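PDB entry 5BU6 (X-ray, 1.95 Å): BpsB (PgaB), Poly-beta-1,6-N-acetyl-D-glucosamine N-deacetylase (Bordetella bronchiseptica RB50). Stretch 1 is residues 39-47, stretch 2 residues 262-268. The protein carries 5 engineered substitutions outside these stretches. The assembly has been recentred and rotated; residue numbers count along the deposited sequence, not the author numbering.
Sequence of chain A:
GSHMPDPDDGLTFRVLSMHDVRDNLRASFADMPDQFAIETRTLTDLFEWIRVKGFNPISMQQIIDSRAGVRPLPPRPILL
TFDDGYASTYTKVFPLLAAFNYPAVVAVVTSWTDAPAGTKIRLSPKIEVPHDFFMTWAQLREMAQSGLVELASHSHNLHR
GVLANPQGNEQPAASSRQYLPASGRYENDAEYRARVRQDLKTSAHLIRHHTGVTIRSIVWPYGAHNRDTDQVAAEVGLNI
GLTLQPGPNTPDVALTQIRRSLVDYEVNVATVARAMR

Stretch 1 39-47: ETRTLTDLF
Stretch 2 (262-268) LVDYEVN

Two backbone hydrogen bonds join the stretches, both through Glu266. Its N donates to Arg41 O at 3.0 Å, and its O accepts from Leu43 N, also at 3.0 Å. They flank Thr42, which pairs in parallel with Glu266, the two CA atoms 4.6 Å apart. Two CA-H...O contacts accompany these bonds: Tyr265 CA to Arg41 O at 3.2 Å, and Thr42 CA to Glu266 O at 3.3 Å. Arg41 and Thr42 are extended (phi/psi -107/170 and -76/156), as are the residues from Leu262 to Glu266. Arg41 is modelled only to CB. Arg41 N and Asp264 O are buried without a partner.

At Leu43 the chain turns into a helix, phi/psi near -62/-41. Thr42, rotamer p, suits the N-cap: its hydroxyl OG1 accepts from Asp45 N at 3.2 Å. Leu46 N bonds to Thr42 O at 2.9 Å. The helix axis runs at 125° to the strand, 7.9 Å away at closest.

The remaining contacts are mostly apolar. Leu43 (t, p) offers a methyl, CD1, to one face of the Tyr265 ring, 4.1 Å from its centroid. Tyr265 has chi1 p and chi2 91°. The CA-to-CB bond of Leu46 (m, t) points toward the other stretch; its apolar CD1 lies 4.1 Å from both Val263 CG1 and Tyr265 CB. Thr40 (m) lays CG2 3.9 Å from Glu266 CG. In all, 446 Å² is buried.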

# COMPACT_ATOMS: atom_id res chain seq x y z
N GLU A 39 18.27 -10.77 -4.59
CA GLU A 39 18.64 -10.13 -5.84
C GLU A 39 17.56 -9.17 -6.33
O GLU A 39 16.36 -9.47 -6.30
CB GLU A 39 18.92 -11.20 -6.91
CG GLU A 39 19.43 -10.62 -8.21
CD GLU A 39 20.61 -9.70 -8.01
OE1 GLU A 39 21.53 -10.07 -7.24
OE2 GLU A 39 20.61 -8.59 -8.59
N THR A 40 18.00 -7.99 -6.77
CA THR A 40 17.11 -7.02 -7.41
C THR A 40 17.10 -7.28 -8.92
O THR A 40 18.14 -7.23 -9.58
CB THR A 40 17.56 -5.56 -7.13
OG1 THR A 40 17.42 -5.27 -5.74
CG2 THR A 40 16.72 -4.57 -7.94
N ARG A 41 15.92 -7.60 -9.45
CA ARG A 41 15.77 -7.83 -10.88
C ARG A 41 15.04 -6.65 -11.53
O ARG A 41 14.53 -5.79 -10.82
CB ARG A 41 15.00 -9.13 -11.14
N THR A 42 15.00 -6.60 -12.85
CA THR A 42 14.22 -5.60 -13.57
C THR A 42 12.75 -5.96 -13.53
O THR A 42 12.41 -7.12 -13.34
CB THR A 42 14.67 -5.47 -15.04
OG1 THR A 42 14.41 -6.70 -15.73
CG2 THR A 42 16.14 -5.16 -15.13
N LEU A 43 11.88 -4.96 -13.69
CA LEU A 43 10.45 -5.19 -13.64
C LEU A 43 10.00 -6.14 -14.75
O LEU A 43 9.17 -7.02 -14.52
CB LEU A 43 9.68 -3.87 -13.74
CG LEU A 43 8.17 -3.97 -13.53
CD1 LEU A 43 7.83 -4.55 -12.17
CD2 LEU A 43 7.51 -2.62 -13.72
N THR A 44 10.55 -5.98 -15.94
CA THR A 44 10.19 -6.85 -17.05
C THR A 44 10.55 -8.29 -16.72
O THR A 44 9.75 -9.21 -16.92
CB THR A 44 10.88 -6.45 -18.36
OG1 THR A 44 12.27 -6.18 -18.11
CG2 THR A 44 10.23 -5.21 -18.93
N ASP A 45 11.75 -8.48 -16.19
CA ASP A 45 12.21 -9.80 -15.78
C ASP A 45 11.31 -10.38 -14.68
O ASP A 45 11.02 -11.57 -14.68
CB ASP A 45 13.67 -9.73 -15.31
CG ASP A 45 14.32 -11.09 -15.24
OD1 ASP A 45 14.04 -11.94 -16.12
OD2 ASP A 45 15.13 -11.31 -14.31
N LEU A 46 10.86 -9.53 -13.76
CA LEU A 46 9.92 -9.99 -12.73
C LEU A 46 8.62 -10.49 -13.35
O LEU A 46 8.09 -11.52 -12.94
CB LEU A 46 9.60 -8.89 -11.73
CG LEU A 46 10.63 -8.60 -10.64
CD1 LEU A 46 9.93 -7.89 -9.49
CD2 LEU A 46 11.34 -9.85 -10.17
N PHE A 47 8.11 -9.76 -14.35
CA PHE A 47 6.85 -10.16 -14.98
C PHE A 47 7.03 -11.45 -15.77
O PHE A 47 6.11 -12.25 -15.87
CB PHE A 47 6.33 -9.05 -15.89
CG PHE A 47 5.53 -8.00 -15.16
CD1 PHE A 47 5.77 -7.74 -13.83
CD2 PHE A 47 4.54 -7.29 -15.81
CE1 PHE A 47 5.04 -6.77 -13.15
CE2 PHE A 47 3.81 -6.33 -15.14
CZ PHE A 47 4.05 -6.07 -13.81
N LEU A 262 7.79 -8.50 0.16
CA LEU A 262 8.25 -7.26 -0.41
C LEU A 262 9.38 -7.58 -1.37
O LEU A 262 10.28 -8.33 -1.02
CB LEU A 262 8.70 -6.31 0.71
CG LEU A 262 9.12 -4.89 0.36
CD1 LEU A 262 7.99 -4.15 -0.33
CD2 LEU A 262 9.55 -4.17 1.63
N VAL A 263 9.34 -7.06 -2.58
CA VAL A 263 10.48 -7.26 -3.48
C VAL A 263 10.86 -5.96 -4.20
O VAL A 263 10.01 -5.17 -4.58
CB VAL A 263 10.20 -8.38 -4.50
CG1 VAL A 263 9.16 -7.96 -5.50
CG2 VAL A 263 11.47 -8.79 -5.21
N ASP A 264 12.16 -5.73 -4.37
CA ASP A 264 12.64 -4.52 -5.05
C ASP A 264 12.87 -4.78 -6.53
O ASP A 264 13.27 -5.88 -6.91
CB ASP A 264 13.94 -4.02 -4.41
CG ASP A 264 13.73 -3.48 -3.01
OD1 ASP A 264 12.64 -2.94 -2.72
OD2 ASP A 264 14.66 -3.60 -2.18
N TYR A 265 12.62 -3.78 -7.37
CA TYR A 265 12.95 -3.90 -8.78
C TYR A 265 13.63 -2.64 -9.33
O TYR A 265 13.63 -1.59 -8.70
CB TYR A 265 11.69 -4.20 -9.60
CG TYR A 265 10.70 -3.06 -9.62
CD1 TYR A 265 10.74 -2.08 -10.61
CD2 TYR A 265 9.73 -2.95 -8.64
CE1 TYR A 265 9.83 -1.03 -10.62
CE2 TYR A 265 8.81 -1.91 -8.64
CZ TYR A 265 8.87 -0.95 -9.63
OH TYR A 265 7.94 0.06 -9.61
N GLU A 266 14.19 -2.78 -10.53
CA GLU A 266 14.75 -1.69 -11.30
C GLU A 266 13.94 -1.47 -12.57
O GLU A 266 13.42 -2.42 -13.15
CB GLU A 266 16.20 -1.98 -11.68
CG GLU A 266 17.21 -1.79 -10.57
CD GLU A 266 18.44 -1.02 -11.04
OE1 GLU A 266 19.56 -1.59 -11.02
OE2 GLU A 266 18.29 0.17 -11.42
N VAL A 267 13.83 -0.22 -13.01
CA VAL A 267 13.20 0.07 -14.29
C VAL A 267 14.27 0.41 -15.29
O VAL A 267 15.42 0.65 -14.92
CB VAL A 267 12.19 1.22 -14.18
CG1 VAL A 267 11.05 0.83 -13.25
CG2 VAL A 267 12.87 2.48 -13.69
N ASN A 268 13.91 0.42 -16.57
CA ASN A 268 14.87 0.77 -17.62
C ASN A 268 14.34 1.86 -18.55
O ASN A 268 14.95 2.91 -18.70
CB ASN A 268 15.25 -0.46 -18.44
CG ASN A 268 16.16 -1.40 -17.68
OD1 ASN A 268 15.78 -1.95 -16.64
ND2 ASN A 268 17.37 -1.58 -18.19